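Local coordinates for terminase, large subunit (Bacillus phage spp1, PDB 2WBN), which packages viral DNA into empty capsids as an ATP-driven motor and cuts the genome, the latter through its metal-dependent C-terminal nuclease domain, at residues A[51-56]-A[64-69]; A[107-112]-A[198-203]. One frame throughout, in Å; residues are numbered along the deposited sequence.

In the fold
Both contacts reach the sheet of the nuclease domain, where strands 51-56 and 108-110 are neighbours. Contact 1 is the buried beta hairpin of strands 51-56 and 64-72, held by a ladder of backbone hydrogen bonds. Contact 2 lies further from the centre of the chain and joins strand 108-110 to the end of helix 190-198 and the loop after it, mainly through side chains: one isoleucine at its buried end and two arginines toward the surface. The two meet directly, since D202 forms a salt bridge with R52 and the methyl group of A198 packs on the backbone of Q53 and G54. Each brings one manganese-binding aspartate, D56 or D111, to the active site.

Contact 1: A[51-56]-A[64-69]; sequences IRQGLD and LAFVRW
I51 lies over one face of the R68 guanidinium, with its CG1 3.6 Å from R68 NH2 and its CG2 3.7 Å from R68 NH1. R68 reaches this place through a chain stretched straight from CG to NE, starting with CG anti to the backbone N (chi1 176°). Q53 runs alongside it in the same direction, CG against CG at 3.9 Å, and its amide stands at the edge of the F66 ring near CZ, the two planes 74° apart. Further along the same face, L55 CD1 crosses to the other strand and packs 3.7 Å from L64 CG, and more loosely on F66 CB. Residues I108 and A110 of strand 108-110 continue this apolar layer.

On the reverse face, R52, G54 and D56 are paired with W69, V67 and A65. Opposite the bare G54, V67 CG2 leans in to 3.8 Å from G54 N and meets the W69 indole at its edge; F199 makes an edge-to-face contact with that indole. R52 turns away from W69: its NH2 donates to I51 O from above the carbonyl plane, while NE forms a salt bridge with D202.

The backbones run antiparallel at 168°, joined by six nearly straight hydrogen bonds, such as R52 N to W69 O at 2.8 Å and, at the other end, A65 N to D56 O at 2.8 Å. This ladder fixes the backbone of D56, whose carboxylate is hydrogen-bonded to Y197 OH and G58 N; the nearest atoms of the D56 side chain are about 4 Å from those of D111 and D193. A hairpin whose first strand carries a manganese-binding aspartate at its C-terminal end, beside the strand that leads to D111, is characteristic of the RNase H-like nuclease fold.

Contact 2: A[107-112]-A[198-203]; sequences RIIADS and AFERDM
I109 and A198 bring their CA atoms to 5.5 Å of each other where strand 108-110 passes the last turn of helix 190-198, and from there the chain turns through E200 and R201 without pairing with the strand. I109 is the apolar centre of the contact. Its CD1 rests over one face of the R201 guanidinium, toward the rim, and also touches R201 CG at 3.8 Å; the carbonyl oxygen of A198 is 4.0 Å from the same I109 CD1. The other branch, I109 CG2, faces the E200 carboxylate, 3.9 Å from E200 OE2.

E200 and R201 form one unit. A bend in the arginine chain at chi2 (-59°) folds the guanidinium back beside its neighbour, where R201 NE donates to E200 OE2 at 2.6 Å. The oxygen is met on its anti side and lies in the guanidinium plane, and a weak second bond from R201 NH2 to E200 OE2, 3.1 Å, adds to the grip, leaving one guanidinium face toward I109 CD1. Backbone N-H groups of K134 and K135 take hold of the two carboxylate oxygens, so this buried acid is gripped from both the turn and the loop after strand 130-132.

Toward the surface, R201 NH1 stands over one face of the R107 guanidinium, 3.8 Å from R107 NH1, with the two planes 58° apart. The two arginines gather round the carboxylate of E131, which forms a salt bridge with R201 and a long, weak ion pair with R107. The contact thus packs the end of the last helix and the loop that follows it against the strand leading into manganese-binding D111, while H190 and D193 of that helix serve the second manganese ion, an arrangement in keeping with the RNase H-like nuclease fold.

Contact 1: A[51-56]-A[64-69]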
ATOM      1  N   ILE A  51      11.305   3.393  -5.504  1.00 49.52           N
ATOM      2  CA  ILE A  51      10.401   3.354  -4.365  1.00 49.04           C
ATOM      3  C   ILE A  51       9.046   3.934  -4.695  1.00 48.46           C
ATOM      4  O   ILE A  51       8.930   4.939  -5.401  1.00 47.80           O
ATOM      5  CB  ILE A  51      11.004   4.103  -3.157  1.00 49.20           C
ATOM      6  CG1 ILE A  51      12.228   3.344  -2.625  1.00 50.08           C
ATOM      7  CG2 ILE A  51       9.964   4.295  -2.049  1.00 48.23           C
ATOM      8  CD1 ILE A  51      13.524   3.864  -3.132  1.00 50.81           C
ATOM      9  N   ARG A  52       8.018   3.296  -4.157  1.00 48.21           N
ATOM     10  CA  ARG A  52       6.658   3.809  -4.189  1.00 47.48           C
ATOM     11  C   ARG A  52       6.076   3.734  -2.804  1.00 47.34           C
ATOM     12  O   ARG A  52       6.174   2.697  -2.137  1.00 46.89           O
ATOM     13  CB  ARG A  52       5.801   2.981  -5.133  1.00 47.60           C
ATOM     14  CG  ARG A  52       6.268   3.010  -6.558  1.00 47.95           C
ATOM     15  CD  ARG A  52       6.072   4.352  -7.205  1.00 47.80           C
ATOM     16  NE  ARG A  52       6.319   4.253  -8.639  1.00 48.32           N
ATOM     17  CZ  ARG A  52       7.521   4.282  -9.217  1.00 49.54           C
ATOM     18  NH1 ARG A  52       7.601   4.167 -10.535  1.00 49.77           N
ATOM     19  NH2 ARG A  52       8.643   4.421  -8.505  1.00 49.61           N
ATOM     20  N   GLN A  53       5.452   4.827  -2.363  1.00 47.00           N
ATOM     21  CA  GLN A  53       4.846   4.875  -1.034  1.00 46.04           C
ATOM     22  C   GLN A  53       3.400   5.338  -1.105  1.00 46.08           C
ATOM     23  O   GLN A  53       3.052   6.241  -1.891  1.00 45.60           O
ATOM     24  CB  GLN A  53       5.652   5.768  -0.089  1.00 46.14           C
ATOM     25  CG  GLN A  53       7.113   5.354   0.047  1.00 47.63           C
ATOM     26  CD  GLN A  53       7.891   6.221   1.013  1.00 46.86           C
ATOM     27  OE1 GLN A  53       7.986   7.450   0.858  1.00 49.03           O
ATOM     28  NE2 GLN A  53       8.469   5.593   1.997  1.00 43.01           N
ATOM     29  N   GLY A  54       2.562   4.694  -0.298  1.00 45.63           N
ATOM     30  CA  GLY A  54       1.143   5.025  -0.205  1.00 45.40           C
ATOM     31  C   GLY A  54       0.677   5.167   1.231  1.00 45.19           C
ATOM     32  O   GLY A  54       1.300   4.648   2.157  1.00 45.04           O
ATOM     33  N   LEU A  55      -0.416   5.892   1.416  1.00 44.91           N
ATOM     34  CA  LEU A  55      -0.927   6.149   2.755  1.00 44.55           C
ATOM     35  C   LEU A  55      -2.432   6.231   2.713  1.00 44.47           C
ATOM     36  O   LEU A  55      -2.992   7.006   1.942  1.00 44.81           O
ATOM     37  CB  LEU A  55      -0.336   7.446   3.315  1.00 44.78           C
ATOM     38  CG  LEU A  55      -0.889   7.905   4.666  1.00 43.59           C
ATOM     39  CD1 LEU A  55      -0.633   6.890   5.761  1.00 44.92           C
ATOM     40  CD2 LEU A  55      -0.289   9.247   5.030  1.00 44.28           C
ATOM     41  N   ASP A  56      -3.077   5.406   3.529  1.00 44.47           N
ATOM     42  CA  ASP A  56      -4.472   5.510   3.803  1.00 45.19           C
ATOM     43  C   ASP A  56      -4.631   5.982   5.248  1.00 45.01           C
ATOM     44  O   ASP A  56      -3.985   5.447   6.135  1.00 45.12           O
ATOM     45  CB  ASP A  56      -5.179   4.176   3.596  1.00 45.59           C
ATOM     46  CG  ASP A  56      -6.692   4.321   3.685  1.00 46.49           C
ATOM     47  OD1 ASP A  56      -7.217   4.487   4.814  1.00 47.75           O
ATOM     48  OD2 ASP A  56      -7.357   4.331   2.626  1.00 50.77           O
ATOM     49  N   LEU A  64      -4.947   3.681  10.044  1.00 44.54           N
ATOM     50  CA  LEU A  64      -4.028   4.320   9.123  1.00 43.95           C
ATOM     51  C   LEU A  64      -3.072   3.219   8.641  1.00 43.43           C
ATOM     52  O   LEU A  64      -2.664   2.362   9.429  1.00 43.30           O
ATOM     53  CB  LEU A  64      -3.272   5.451   9.826  1.00 43.97           C
ATOM     54  CG  LEU A  64      -2.087   6.095   9.072  1.00 43.29           C
ATOM     55  CD1 LEU A  64      -1.995   7.575   9.522  1.00 43.13           C
ATOM     56  CD2 LEU A  64      -0.764   5.371   9.337  1.00 42.13           C
ATOM     57  N   ALA A  65      -2.760   3.215   7.354  1.00 43.83           N
ATOM     58  CA  ALA A  65      -1.826   2.236   6.769  1.00 45.03           C
ATOM     59  C   ALA A  65      -0.868   2.937   5.809  1.00 44.96           C
ATOM     60  O   ALA A  65      -1.294   3.491   4.776  1.00 45.65           O
ATOM     61  CB  ALA A  65      -2.588   1.136   6.063  1.00 45.52           C
ATOM     62  N   PHE A  66       0.404   2.989   6.215  1.00 45.28           N
ATOM     63  CA  PHE A  66       1.503   3.469   5.383  1.00 45.88           C
ATOM     64  C   PHE A  66       2.235   2.268   4.778  1.00 46.10           C
ATOM     65  O   PHE A  66       2.577   1.326   5.500  1.00 46.18           O
ATOM     66  CB  PHE A  66       2.492   4.280   6.224  1.00 46.25           C
ATOM     67  CG  PHE A  66       3.766   4.620   5.504  1.00 46.17           C
ATOM     68  CD1 PHE A  66       3.812   5.687   4.613  1.00 47.79           C
ATOM     69  CD2 PHE A  66       4.910   3.869   5.703  1.00 48.15           C
ATOM     70  CE1 PHE A  66       4.978   6.001   3.943  1.00 48.87           C
ATOM     71  CE2 PHE A  66       6.087   4.173   5.027  1.00 49.54           C
ATOM     72  CZ  PHE A  66       6.119   5.234   4.144  1.00 49.18           C
ATOM     73  N   VAL A  67       2.478   2.301   3.469  1.00 45.54           N
ATOM     74  CA  VAL A  67       3.252   1.231   2.807  1.00 44.74           C
ATOM     75  C   VAL A  67       4.392   1.835   1.985  1.00 44.96           C
ATOM     76  O   VAL A  67       4.247   2.924   1.417  1.00 44.21           O
ATOM     77  CB  VAL A  67       2.352   0.314   1.933  1.00 44.48           C
ATOM     78  CG1 VAL A  67       1.221  -0.294   2.782  1.00 43.38           C
ATOM     79  CG2 VAL A  67       1.783   1.072   0.673  1.00 42.67           C
ATOM     80  N   ARG A  68       5.522   1.117   1.944  1.00 44.62           N
ATOM     81  CA  ARG A  68       6.659   1.432   1.096  1.00 44.96           C
ATOM     82  C   ARG A  68       7.059   0.168   0.322  1.00 45.28           C
ATOM     83  O   ARG A  68       7.287  -0.878   0.928  1.00 45.08           O
ATOM     84  CB  ARG A  68       7.822   1.924   1.942  1.00 45.10           C
ATOM     85  CG  ARG A  68       9.135   2.206   1.195  1.00 45.94           C
ATOM     86  CD  ARG A  68      10.253   2.483   2.217  1.00 46.00           C
ATOM     87  NE  ARG A  68      11.566   2.787   1.618  1.00 47.75           N
ATOM     88  CZ  ARG A  68      11.997   3.994   1.241  1.00 48.40           C
ATOM     89  NH1 ARG A  68      11.229   5.064   1.358  1.00 49.73           N
ATOM     90  NH2 ARG A  68      13.219   4.132   0.715  1.00 48.69           N
ATOM     91  N   TRP A  69       7.118   0.299  -1.002  1.00 44.87           N
ATOM     92  CA  TRP A  69       7.437  -0.792  -1.930  1.00 44.52           C
ATOM     93  C   TRP A  69       8.557  -0.390  -2.884  1.00 44.66           C
ATOM     94  O   TRP A  69       8.784   0.798  -3.121  1.00 45.74           O
ATOM     95  CB  TRP A  69       6.233  -1.064  -2.810  1.00 43.99           C
ATOM     96  CG  TRP A  69       5.026  -1.548  -2.148  1.00 43.73           C
ATOM     97  CD1 TRP A  69       4.054  -0.793  -1.536  1.00 42.88           C
ATOM     98  CD2 TRP A  69       4.583  -2.899  -2.092  1.00 43.15           C
ATOM     99  NE1 TRP A  69       3.059  -1.614  -1.058  1.00 44.14           N
ATOM    100  CE2 TRP A  69       3.354  -2.910  -1.400  1.00 43.81           C
ATOM    101  CE3 TRP A  69       5.122  -4.111  -2.521  1.00 43.25           C
ATOM    102  CZ2 TRP A  69       2.661  -4.089  -1.140  1.00 42.38           C
ATOM    103  CZ3 TRP A  69       4.434  -5.276  -2.264  1.00 42.35           C
ATOM    104  CH2 TRP A  69       3.226  -5.268  -1.588  1.00 43.68           C
TER

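Contact 2: A[107-112]-A[198-203]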
ATOM      1  N   ARG A 107       8.399  10.171  -2.421  1.00 50.26           N
ATOM      2  CA  ARG A 107       7.042  10.690  -2.433  1.00 49.92           C
ATOM      3  C   ARG A 107       6.051   9.749  -1.761  1.00 49.19           C
ATOM      4  O   ARG A 107       6.153   8.543  -1.922  1.00 48.31           O
ATOM      5  CB  ARG A 107       6.602  10.901  -3.874  1.00 50.38           C
ATOM      6  CG  ARG A 107       5.229  11.488  -3.993  1.00 51.98           C
ATOM      7  CD  ARG A 107       5.022  12.088  -5.345  1.00 54.22           C
ATOM      8  NE  ARG A 107       5.003  11.071  -6.386  1.00 56.30           N
ATOM      9  CZ  ARG A 107       4.924  11.339  -7.686  1.00 56.23           C
ATOM     10  NH1 ARG A 107       4.854  12.596  -8.114  1.00 56.55           N
ATOM     11  NH2 ARG A 107       4.913  10.346  -8.564  1.00 56.89           N
ATOM     12  N   ILE A 108       5.078  10.322  -1.044  1.00 48.00           N
ATOM     13  CA  ILE A 108       3.945   9.565  -0.485  1.00 47.34           C
ATOM     14  C   ILE A 108       2.656  10.012  -1.183  1.00 46.72           C
ATOM     15  O   ILE A 108       2.324  11.220  -1.193  1.00 46.51           O
ATOM     16  CB  ILE A 108       3.816   9.760   1.047  1.00 47.01           C
ATOM     17  CG1 ILE A 108       5.106   9.331   1.755  1.00 47.92           C
ATOM     18  CG2 ILE A 108       2.608   8.980   1.613  1.00 48.07           C
ATOM     19  CD1 ILE A 108       5.196   9.757   3.216  1.00 48.46           C
ATOM     20  N   ILE A 109       1.969   9.063  -1.816  1.00 45.69           N
ATOM     21  CA  ILE A 109       0.667   9.317  -2.402  1.00 45.84           C
ATOM     22  C   ILE A 109      -0.356   8.906  -1.364  1.00 45.81           C
ATOM     23  O   ILE A 109      -0.352   7.758  -0.889  1.00 44.92           O
ATOM     24  CB  ILE A 109       0.445   8.586  -3.750  1.00 46.59           C
ATOM     25  CG1 ILE A 109       1.522   9.000  -4.770  1.00 47.21           C
ATOM     26  CG2 ILE A 109      -0.914   8.957  -4.327  1.00 47.28           C
ATOM     27  CD1 ILE A 109       1.376   8.365  -6.176  1.00 46.19           C
ATOM     28  N   ALA A 110      -1.216   9.855  -0.989  1.00 45.09           N
ATOM     29  CA  ALA A 110      -2.118   9.670   0.120  1.00 45.52           C
ATOM     30  C   ALA A 110      -3.582   9.744  -0.253  1.00 45.71           C
ATOM     31  O   ALA A 110      -3.999  10.537  -1.093  1.00 46.06           O
ATOM     32  CB  ALA A 110      -1.816  10.694   1.232  1.00 45.39           C
ATOM     33  N   ASP A 111      -4.345   8.895   0.428  1.00 46.07           N
ATOM     34  CA  ASP A 111      -5.799   8.943   0.552  1.00 45.78           C
ATOM     35  C   ASP A 111      -6.353  10.370   0.484  1.00 44.99           C
ATOM     36  O   ASP A 111      -6.238  11.130   1.438  1.00 43.83           O
ATOM     37  CB  ASP A 111      -6.115   8.243   1.896  1.00 46.13           C
ATOM     38  CG  ASP A 111      -7.562   8.371   2.366  1.00 46.49           C
ATOM     39  OD1 ASP A 111      -8.467   8.749   1.582  1.00 47.64           O
ATOM     40  OD2 ASP A 111      -7.780   8.061   3.583  1.00 47.58           O
ATOM     41  N   SER A 112      -6.976  10.717  -0.647  1.00 44.78           N
ATOM     42  CA  SER A 112      -7.394  12.093  -0.905  1.00 44.42           C
ATOM     43  C   SER A 112      -8.709  12.468  -0.200  1.00 43.15           C
ATOM     44  O   SER A 112      -9.132  13.604  -0.293  1.00 42.66           O
ATOM     45  CB  SER A 112      -7.493  12.372  -2.413  1.00 45.18           C
ATOM     46  OG  SER A 112      -8.537  11.631  -3.015  1.00 47.19           O
ATOM     47  N   ALA A 198      -0.132   4.090  -3.913  1.00 46.19           N
ATOM     48  CA  ALA A 198       1.309   4.186  -4.140  1.00 46.43           C
ATOM     49  C   ALA A 198       1.678   3.973  -5.609  1.00 47.19           C
ATOM     50  O   ALA A 198       2.617   4.597  -6.104  1.00 47.99           O
ATOM     51  CB  ALA A 198       2.059   3.185  -3.258  1.00 45.93           C
ATOM     52  N   PHE A 199       0.948   3.082  -6.281  1.00 47.50           N
ATOM     53  CA  PHE A 199       1.193   2.735  -7.688  1.00 47.99           C
ATOM     54  C   PHE A 199       0.236   3.358  -8.705  1.00 48.28           C
ATOM     55  O   PHE A 199       0.251   2.964  -9.874  1.00 48.07           O
ATOM     56  CB  PHE A 199       1.150   1.224  -7.845  1.00 48.22           C
ATOM     57  CG  PHE A 199       2.360   0.554  -7.306  1.00 48.20           C
ATOM     58  CD1 PHE A 199       2.385   0.088  -6.004  1.00 48.27           C
ATOM     59  CD2 PHE A 199       3.507   0.464  -8.074  1.00 48.87           C
ATOM     60  CE1 PHE A 199       3.532  -0.521  -5.493  1.00 48.28           C
ATOM     61  CE2 PHE A 199       4.644  -0.139  -7.565  1.00 48.49           C
ATOM     62  CZ  PHE A 199       4.655  -0.613  -6.275  1.00 48.58           C
ATOM     63  N   GLU A 200      -0.578   4.330  -8.294  1.00 48.95           N
ATOM     64  CA  GLU A 200      -1.577   4.883  -9.221  1.00 49.35           C
ATOM     65  C   GLU A 200      -0.962   5.489 -10.491  1.00 49.73           C
ATOM     66  O   GLU A 200      -1.569   5.423 -11.552  1.00 49.79           O
ATOM     67  CB  GLU A 200      -2.517   5.883  -8.524  1.00 49.00           C
ATOM     68  CG  GLU A 200      -1.879   7.200  -8.119  1.00 49.60           C
ATOM     69  CD  GLU A 200      -2.903   8.297  -7.825  1.00 48.99           C
ATOM     70  OE1 GLU A 200      -4.094   8.007  -7.584  1.00 48.84           O
ATOM     71  OE2 GLU A 200      -2.499   9.473  -7.845  1.00 49.07           O
ATOM     72  N   ARG A 201       0.234   6.071 -10.385  1.00 50.59           N
ATOM     73  CA  ARG A 201       0.876   6.727 -11.546  1.00 51.24           C
ATOM     74  C   ARG A 201       1.586   5.739 -12.472  1.00 52.17           C
ATOM     75  O   ARG A 201       2.092   6.137 -13.519  1.00 51.85           O
ATOM     76  CB  ARG A 201       1.904   7.784 -11.114  1.00 51.31           C
ATOM     77  CG  ARG A 201       1.472   8.742 -10.001  1.00 52.40           C
ATOM     78  CD  ARG A 201       0.224   9.537 -10.354  1.00 53.91           C
ATOM     79  NE  ARG A 201      -0.340  10.207  -9.178  1.00 55.10           N
ATOM     80  CZ  ARG A 201       0.149  11.315  -8.617  1.00 56.54           C
ATOM     81  NH1 ARG A 201       1.220  11.922  -9.123  1.00 57.23           N
ATOM     82  NH2 ARG A 201      -0.455  11.833  -7.544  1.00 56.56           N
ATOM     83  N   ASP A 202       1.651   4.464 -12.092  1.00 52.92           N
ATOM     84  CA  ASP A 202       2.382   3.482 -12.885  1.00 54.28           C
ATOM     85  C   ASP A 202       1.468   2.623 -13.747  1.00 55.29           C
ATOM     86  O   ASP A 202       1.938   1.732 -14.434  1.00 55.15           O
ATOM     87  CB  ASP A 202       3.209   2.598 -11.964  1.00 53.94           C
ATOM     88  CG  ASP A 202       4.297   3.365 -11.259  1.00 54.23           C
ATOM     89  OD1 ASP A 202       4.175   3.606 -10.038  1.00 51.73           O
ATOM     90  OD2 ASP A 202       5.292   3.720 -11.926  1.00 52.86           O
HETATM   91  N   MSE A 203       0.170   2.912 -13.739  1.00 56.84           N
HETATM   92  CA  MSE A 203      -0.805   2.007 -14.338  1.00 58.02           C
HETATM   93  C   MSE A 203      -1.230   2.448 -15.742  1.00 58.62           C
HETATM   94  O   MSE A 203      -0.909   3.557 -16.173  1.00 58.80           O
HETATM   95  CB  MSE A 203      -2.008   1.868 -13.425  1.00 58.35           C
HETATM   96  CG  MSE A 203      -1.627   1.547 -11.998  1.00 59.09           C
HETATM   97 SE   MSE A 203      -3.174   1.527 -10.864  1.00 62.68          SE
HETATM   98  CE  MSE A 203      -2.341   0.898  -9.201  1.00 59.81           C
TER